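PDB 2QVW: Glp_546_48378_50642 from Giardia intestinalis, which cleaves double-stranded RNA in the RNA interference pathway, producing small interfering RNAs that direct the destruction of matching transcripts. Local coordinates for residues 214-219 / 239-244; 428-433 / 535-540; 613-618 / 633-638. One frame throughout, in Å; residues are numbered along the deposited sequence.

Interaction 1: residues 214-219 / 239-244; sequences LVAAVR and PKLRFL
Val-215 and Leu-244 face each other as a hydrogen-bonded antiparallel pair, Ala-217 and Arg-242 form the next such pair, and Ala-216 with Phe-243 makes the non-hydrogen-bonded pair between them; the short strand axes run at 142° to each other. Leu-244 N gives to Val-215 O at 3.1 Å, while the return bond from Val-215 N to Leu-244 O is weak. At the other pair the grip is mutual, with Arg-242 N reaching Ala-217 O at 3.2 Å. Phe-243 and Ala-216 share one face of the sheet: the ring brings CE2 to within 3.8 Å of Ala-216 CB, and the side chains of Leu-214 and Phe-243 cross at about a right angle, Leu-214 CD1 being 3.9 Å from Phe-243 CB. Both segments belong to the PAZ domain, whose antiparallel sheet has strand 242-244 at one margin and strand 213-219 next to it, followed by 169-178. Tyr-195 of helix 195-201 touches both Leu-214 and Phe-243. Next along from Arg-242, Leu-241 holds its CG anti to the backbone N (chi1 -177°), and its CD1 touches Val-218 CG2 at 3.9 Å; that pair also crosses at about a right angle. At the far end two guanidinium groups lie with planes 14° apart, Arg-219 NH1 being 3.5 Å from Arg-242 NH1. These like charges are probably made tolerable by acids nearby: Asp-221 forms a salt bridge with Arg-219, and Asp-222 makes long, weak ion pairs with both arginines.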
# COMPACT_ATOMS: atom_id res chain seq x y z
N LEU A 214 24.02 45.93 24.24
CA LEU A 214 23.52 44.56 24.18
C LEU A 214 22.53 44.29 23.04
O LEU A 214 22.04 45.22 22.39
CB LEU A 214 22.88 44.16 25.51
CG LEU A 214 23.83 44.03 26.71
CD1 LEU A 214 23.08 43.53 27.93
CD2 LEU A 214 24.94 43.05 26.36
N VAL A 215 22.26 43.01 22.81
CA VAL A 215 21.34 42.55 21.77
C VAL A 215 20.16 41.84 22.43
O VAL A 215 20.35 41.03 23.33
CB VAL A 215 22.04 41.56 20.81
CG1 VAL A 215 21.10 41.17 19.69
CG2 VAL A 215 23.30 42.16 20.25
N ALA A 216 18.96 42.15 21.97
CA ALA A 216 17.74 41.55 22.52
C ALA A 216 17.11 40.61 21.50
O ALA A 216 16.47 41.05 20.56
CB ALA A 216 16.76 42.64 22.90
N ALA A 217 17.29 39.31 21.70
CA ALA A 217 16.74 38.31 20.79
C ALA A 217 16.13 37.11 21.52
O ALA A 217 16.40 36.88 22.71
CB ALA A 217 17.84 37.82 19.85
N VAL A 218 15.33 36.33 20.80
CA VAL A 218 14.68 35.15 21.37
C VAL A 218 15.32 33.84 20.92
O VAL A 218 15.44 33.56 19.73
CB VAL A 218 13.19 35.11 20.99
CG1 VAL A 218 12.50 34.02 21.79
CG2 VAL A 218 12.56 36.45 21.26
N ARG A 219 15.74 33.03 21.88
CA ARG A 219 16.37 31.76 21.58
C ARG A 219 15.39 30.91 20.80
O ARG A 219 14.26 30.69 21.24
CB ARG A 219 16.77 31.06 22.88
CG ARG A 219 17.55 29.78 22.70
CD ARG A 219 18.85 29.85 23.47
NE ARG A 219 19.34 28.52 23.83
CZ ARG A 219 18.66 27.67 24.59
NH1 ARG A 219 17.46 28.01 25.06
NH2 ARG A 219 19.18 26.49 24.88
N PRO A 239 9.37 37.25 28.10
CA PRO A 239 9.87 36.78 29.40
C PRO A 239 11.05 35.83 29.14
O PRO A 239 11.98 35.70 29.94
CB PRO A 239 8.66 36.08 29.99
CG PRO A 239 8.10 35.40 28.80
CD PRO A 239 8.23 36.42 27.67
N LYS A 240 10.97 35.17 28.00
CA LYS A 240 11.96 34.22 27.50
C LYS A 240 13.05 35.02 26.80
O LYS A 240 14.14 34.51 26.53
CB LYS A 240 11.31 33.27 26.49
CG LYS A 240 10.30 32.33 27.10
CD LYS A 240 9.64 31.44 26.05
CE LYS A 240 8.58 30.53 26.68
NZ LYS A 240 7.91 29.64 25.69
N LEU A 241 12.75 36.28 26.50
CA LEU A 241 13.68 37.17 25.84
C LEU A 241 15.01 37.22 26.58
O LEU A 241 15.03 37.26 27.81
CB LEU A 241 13.08 38.58 25.75
CG LEU A 241 13.90 39.63 25.02
CD1 LEU A 241 14.20 39.14 23.62
CD2 LEU A 241 13.14 40.95 24.97
N ARG A 242 16.11 37.24 25.84
CA ARG A 242 17.44 37.27 26.45
C ARG A 242 18.36 38.29 25.80
O ARG A 242 18.06 38.81 24.72
CB ARG A 242 18.05 35.86 26.38
CG ARG A 242 17.14 34.82 27.02
CD ARG A 242 17.70 33.42 26.98
NE ARG A 242 16.80 32.49 27.65
CZ ARG A 242 17.03 31.19 27.76
NH1 ARG A 242 18.13 30.66 27.24
NH2 ARG A 242 16.14 30.42 28.38
N PHE A 243 19.48 38.60 26.46
CA PHE A 243 20.43 39.58 25.94
C PHE A 243 21.85 39.02 25.81
O PHE A 243 22.34 38.34 26.71
CB PHE A 243 20.46 40.82 26.83
CG PHE A 243 19.12 41.49 27.00
CD1 PHE A 243 18.13 40.91 27.79
CD2 PHE A 243 18.85 42.69 26.36
CE1 PHE A 243 16.89 41.53 27.96
CE2 PHE A 243 17.61 43.32 26.51
CZ PHE A 243 16.64 42.74 27.32
N LEU A 244 22.50 39.30 24.68
CA LEU A 244 23.85 38.80 24.44
C LEU A 244 24.77 39.79 23.74
O LEU A 244 24.33 40.63 22.97
CB LEU A 244 23.80 37.49 23.64
CG LEU A 244 22.89 37.39 22.42
CD1 LEU A 244 23.30 36.22 21.56
CD2 LEU A 244 21.45 37.24 22.87

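Interaction 2: residues 428-433 / 535-540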
# COMPACT_ATOMS: atom_id res chain seq x y z
N PHE A 428 -1.07 -15.40 -3.75
CA PHE A 428 -1.13 -15.35 -2.29
C PHE A 428 -2.21 -16.32 -1.84
O PHE A 428 -2.01 -17.12 -0.94
CB PHE A 428 -1.49 -13.93 -1.85
CG PHE A 428 -1.64 -13.78 -0.37
CD1 PHE A 428 -0.53 -13.84 0.46
CD2 PHE A 428 -2.90 -13.58 0.20
CE1 PHE A 428 -0.66 -13.72 1.83
CE2 PHE A 428 -3.03 -13.46 1.58
CZ PHE A 428 -1.91 -13.53 2.39
N LEU A 429 -3.37 -16.23 -2.49
CA LEU A 429 -4.51 -17.08 -2.20
C LEU A 429 -4.21 -18.56 -2.37
O LEU A 429 -4.39 -19.35 -1.45
CB LEU A 429 -5.68 -16.69 -3.09
CG LEU A 429 -6.47 -15.44 -2.67
CD1 LEU A 429 -7.28 -14.92 -3.84
CD2 LEU A 429 -7.36 -15.80 -1.51
N ALA A 430 -3.76 -18.94 -3.55
CA ALA A 430 -3.47 -20.35 -3.78
C ALA A 430 -2.58 -20.96 -2.69
O ALA A 430 -2.91 -22.00 -2.12
CB ALA A 430 -2.83 -20.52 -5.15
N LYS A 431 -1.46 -20.32 -2.40
CA LYS A 431 -0.52 -20.82 -1.39
C LYS A 431 -1.21 -21.08 -0.06
O LYS A 431 -1.30 -22.21 0.40
CB LYS A 431 0.60 -19.82 -1.08
CG LYS A 431 1.35 -19.19 -2.23
CD LYS A 431 2.34 -18.20 -1.59
CE LYS A 431 2.95 -17.22 -2.57
NZ LYS A 431 3.70 -16.15 -1.85
N THR A 432 -1.69 -20.00 0.54
CA THR A 432 -2.33 -19.99 1.84
C THR A 432 -3.56 -20.86 2.10
O THR A 432 -3.59 -21.58 3.10
CB THR A 432 -2.67 -18.53 2.22
OG1 THR A 432 -3.37 -17.91 1.14
CG2 THR A 432 -1.39 -17.74 2.47
N LEU A 433 -4.57 -20.80 1.24
CA LEU A 433 -5.80 -21.58 1.43
C LEU A 433 -5.59 -23.08 1.40
O LEU A 433 -6.35 -23.83 2.01
CB LEU A 433 -6.84 -21.23 0.37
CG LEU A 433 -7.32 -19.79 0.22
CD1 LEU A 433 -8.47 -19.78 -0.77
CD2 LEU A 433 -7.78 -19.23 1.55
N LEU A 535 -2.20 -30.95 -6.41
CA LEU A 535 -3.33 -31.18 -7.30
C LEU A 535 -4.32 -30.08 -6.98
O LEU A 535 -4.81 -29.38 -7.87
CB LEU A 535 -3.96 -32.54 -7.03
CG LEU A 535 -3.14 -33.78 -7.36
CD1 LEU A 535 -3.95 -34.99 -7.00
CD2 LEU A 535 -2.77 -33.81 -8.83
N ALA A 536 -4.59 -29.92 -5.68
CA ALA A 536 -5.52 -28.92 -5.19
C ALA A 536 -5.24 -27.58 -5.85
O ALA A 536 -6.10 -27.02 -6.51
CB ALA A 536 -5.39 -28.80 -3.68
N ARG A 537 -4.02 -27.08 -5.66
CA ARG A 537 -3.61 -25.81 -6.26
C ARG A 537 -3.98 -25.82 -7.74
O ARG A 537 -4.82 -25.04 -8.19
CB ARG A 537 -2.10 -25.61 -6.10
CG ARG A 537 -1.59 -25.69 -4.67
CD ARG A 537 -1.50 -24.33 -4.00
NE ARG A 537 -0.94 -24.39 -2.64
CZ ARG A 537 0.24 -24.92 -2.34
NH1 ARG A 537 1.00 -25.43 -3.29
NH2 ARG A 537 0.66 -24.91 -1.08
N GLY A 538 -3.35 -26.74 -8.47
CA GLY A 538 -3.59 -26.90 -9.89
C GLY A 538 -5.05 -26.97 -10.28
O GLY A 538 -5.45 -26.35 -11.25
N LEU A 539 -5.85 -27.73 -9.55
CA LEU A 539 -7.26 -27.83 -9.86
C LEU A 539 -7.99 -26.55 -9.48
O LEU A 539 -9.01 -26.20 -10.08
CB LEU A 539 -7.90 -28.99 -9.12
CG LEU A 539 -7.88 -30.32 -9.86
CD1 LEU A 539 -8.33 -31.43 -8.94
CD2 LEU A 539 -8.78 -30.20 -11.08
N TRP A 540 -7.47 -25.86 -8.46
CA TRP A 540 -8.05 -24.62 -7.98
C TRP A 540 -8.01 -23.61 -9.11
O TRP A 540 -9.06 -23.18 -9.59
CB TRP A 540 -7.26 -24.11 -6.77
CG TRP A 540 -7.66 -22.74 -6.26
CD1 TRP A 540 -6.97 -21.58 -6.42
CD2 TRP A 540 -8.85 -22.40 -5.53
NE1 TRP A 540 -7.64 -20.53 -5.84
CE2 TRP A 540 -8.80 -21.00 -5.28
CE3 TRP A 540 -9.96 -23.13 -5.05
CZ2 TRP A 540 -9.81 -20.32 -4.58
CZ3 TRP A 540 -10.96 -22.45 -4.35
CH2 TRP A 540 -10.88 -21.06 -4.13
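Trp-540 brings the benzo side of its indole to Leu-433, the two side chains crossing obliquely with CZ2 4.1 Å from Leu-433 CD1. The pyrrole side of the same ring comes near Ala-430, where CD1 lies 4.5 Å from Ala-430 CB. One turn earlier, Arg-537 approaches the carbonyl end of the other helix: its NE makes a weak hydrogen bond to Ala-430 O at 3.1 Å, strongly bent at 123°. Its chain bends at chi2 (-93°), and its CD passes 4.2 Å from Ala-430 CB. The contact thus pairs the last turns of helix 421-433, which follows helix 404-417 with the metal ligands Asp-406 and Glu-409 of the first RNase III centre, with helix 528-542, more than a hundred residues later, at 145° between segment axes that stay 10.0 Å apart. Ala-430 and Lys-431 both present their carbonyl oxygens at the guanidinium edge, near its plane, and NH2 hydrogen-bonds to Met-434 O just beyond the helix. A positive group among these carbonyls probably gains from the partial negative charge at the helix C-terminus. Phe-513 and Ser-514 of helix 500-516 touch Ala-430 and Arg-537 respectively, while Leu-356 of helix 330-356 touches Trp-540.

Interaction 3: residues 613-618 / 633-638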
# COMPACT_ATOMS: atom_id res chain seq x y z
N ILE A 613 -32.38 -12.46 -30.05
CA ILE A 613 -32.57 -11.10 -30.53
C ILE A 613 -32.23 -10.14 -29.41
O ILE A 613 -31.56 -9.13 -29.62
CB ILE A 613 -34.03 -10.86 -30.95
CG1 ILE A 613 -34.48 -11.94 -31.93
CG2 ILE A 613 -34.16 -9.48 -31.58
CD1 ILE A 613 -33.61 -12.08 -33.16
N ALA A 614 -32.69 -10.45 -28.21
CA ALA A 614 -32.42 -9.63 -27.04
C ALA A 614 -30.93 -9.72 -26.77
O ALA A 614 -30.29 -8.74 -26.44
CB ALA A 614 -33.21 -10.14 -25.84
N ALA A 615 -30.40 -10.93 -26.92
CA ALA A 615 -28.98 -11.16 -26.72
C ALA A 615 -28.21 -10.20 -27.62
O ALA A 615 -27.31 -9.50 -27.15
CB ALA A 615 -28.64 -12.60 -27.07
N GLN A 616 -28.57 -10.16 -28.90
CA GLN A 616 -27.94 -9.29 -29.88
C GLN A 616 -28.02 -7.82 -29.48
O GLN A 616 -27.01 -7.10 -29.47
CB GLN A 616 -28.61 -9.43 -31.25
CG GLN A 616 -28.26 -10.67 -32.03
CD GLN A 616 -28.88 -10.65 -33.42
OE1 GLN A 616 -28.85 -9.63 -34.11
NE2 GLN A 616 -29.44 -11.79 -33.85
N THR A 617 -29.23 -7.38 -29.17
CA THR A 617 -29.49 -5.99 -28.80
C THR A 617 -28.68 -5.54 -27.59
O THR A 617 -28.21 -4.41 -27.55
CB THR A 617 -30.98 -5.77 -28.53
OG1 THR A 617 -31.42 -6.68 -27.51
CG2 THR A 617 -31.80 -6.02 -29.80
N VAL A 618 -28.51 -6.42 -26.61
CA VAL A 618 -27.74 -6.08 -25.42
C VAL A 618 -26.27 -5.86 -25.79
O VAL A 618 -25.60 -5.01 -25.22
CB VAL A 618 -27.81 -7.20 -24.36
CG1 VAL A 618 -26.96 -6.83 -23.15
CG2 VAL A 618 -29.25 -7.42 -23.95
N PHE A 633 -19.16 -15.03 -28.83
CA PHE A 633 -19.16 -15.74 -27.55
C PHE A 633 -19.98 -15.01 -26.51
O PHE A 633 -20.69 -15.63 -25.70
CB PHE A 633 -17.72 -15.92 -27.05
CG PHE A 633 -17.63 -16.64 -25.73
CD1 PHE A 633 -18.22 -17.88 -25.55
CD2 PHE A 633 -16.92 -16.07 -24.68
CE1 PHE A 633 -18.11 -18.54 -24.33
CE2 PHE A 633 -16.81 -16.73 -23.45
CZ PHE A 633 -17.40 -17.97 -23.28
N LEU A 634 -19.89 -13.68 -26.54
CA LEU A 634 -20.62 -12.84 -25.60
C LEU A 634 -22.12 -13.10 -25.74
O LEU A 634 -22.82 -13.34 -24.76
CB LEU A 634 -20.30 -11.36 -25.87
CG LEU A 634 -21.06 -10.29 -25.09
CD1 LEU A 634 -21.08 -10.65 -23.62
CD2 LEU A 634 -20.40 -8.94 -25.31
N ILE A 635 -22.58 -13.07 -26.99
CA ILE A 635 -23.99 -13.29 -27.31
C ILE A 635 -24.48 -14.60 -26.70
O ILE A 635 -25.56 -14.67 -26.12
CB ILE A 635 -24.22 -13.35 -28.85
CG1 ILE A 635 -23.39 -12.27 -29.56
CG2 ILE A 635 -25.71 -13.16 -29.15
CD1 ILE A 635 -23.75 -10.85 -29.18
N ARG A 636 -23.67 -15.64 -26.84
CA ARG A 636 -24.03 -16.92 -26.28
C ARG A 636 -24.29 -16.73 -24.80
O ARG A 636 -25.38 -17.03 -24.31
CB ARG A 636 -22.88 -17.91 -26.47
CG ARG A 636 -22.64 -18.34 -27.90
CD ARG A 636 -23.76 -19.24 -28.43
NE ARG A 636 -23.39 -19.83 -29.72
CZ ARG A 636 -24.23 -20.49 -30.52
NH1 ARG A 636 -25.50 -20.66 -30.17
NH2 ARG A 636 -23.79 -20.99 -31.68
N LEU A 637 -23.27 -16.21 -24.10
CA LEU A 637 -23.34 -15.97 -22.67
C LEU A 637 -24.48 -15.06 -22.26
O LEU A 637 -24.82 -14.97 -21.10
CB LEU A 637 -22.02 -15.41 -22.16
CG LEU A 637 -20.82 -16.36 -22.35
CD1 LEU A 637 -19.57 -15.71 -21.78
CD2 LEU A 637 -21.09 -17.70 -21.66
N LEU A 638 -25.07 -14.38 -23.24
CA LEU A 638 -26.19 -13.49 -22.95
C LEU A 638 -27.52 -14.24 -23.00
O LEU A 638 -28.37 -14.06 -22.13
CB LEU A 638 -26.21 -12.31 -23.93
CG LEU A 638 -25.16 -11.23 -23.69
CD1 LEU A 638 -25.26 -10.17 -24.78
CD2 LEU A 638 -25.36 -10.59 -22.33
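The Ala-615 methyl, pointing at the opposing helix, lies against Ile-635 CG2 and Leu-638 CB. The motif is a helix pair: helix 611-620 packs on helix 631-642, which immediately precedes helix 648-669 of the second ribonuclease III domain, and the segment axes run at 126° to each other, 8.6 Å apart. The small side chain at Ala-615 permits this close approach, with its CA 5.2 Å from the CA of Leu-638. Ile-635 supplies its CG2 branch, which is anti to the backbone N while CG1 is anti to the carbonyl carbon (chi1 -41°); CG2 meets Ala-615 CB at 3.6 Å. From the next turn of the same helix, Leu-638 brings its CB to 4.0 Å from Ala-615 CB, and its two methyl groups extend on toward Val-618. The side chains of Leu-638 and Val-618 slant across each other. Val-618 CG1, anti to the backbone N, meets both leucine methyls, CD1 and CD2. No hydrogen bond joins the segments, and the touching surface is almost wholly apolar and largely buried. Val-702 of helix 701-709 and Phe-698 also touch Val-618, Val-701 and Val-705 touch Ala-614, and Leu-733 and Ala-734 of helix 718-735 lie against Leu-637. Leu-638 CD1 lies 3.9 Å from Val-618 CB.

The three contacts follow one another along the chain without interleaving, and none touches another. Interaction 1 belongs to the PAZ sheet, on the opposite side of the chain's centre from the other two: its centre lies about 71 Å from that of interaction 2 and about 84 Å from that of interaction 3. Interactions 2 and 3 are all-helical and closer together, with centres about 34 Å and nearest atoms about 17 Å apart. They lie near different metal sites: Leu-433 is about 10 Å from Glu-409 between side chains, and Leu-638 about 11 Å from Glu-725. The chain thus separates its PAZ sheet from the helical region carrying both ribonuclease centres, consistent with Dicer measuring RNA length between them.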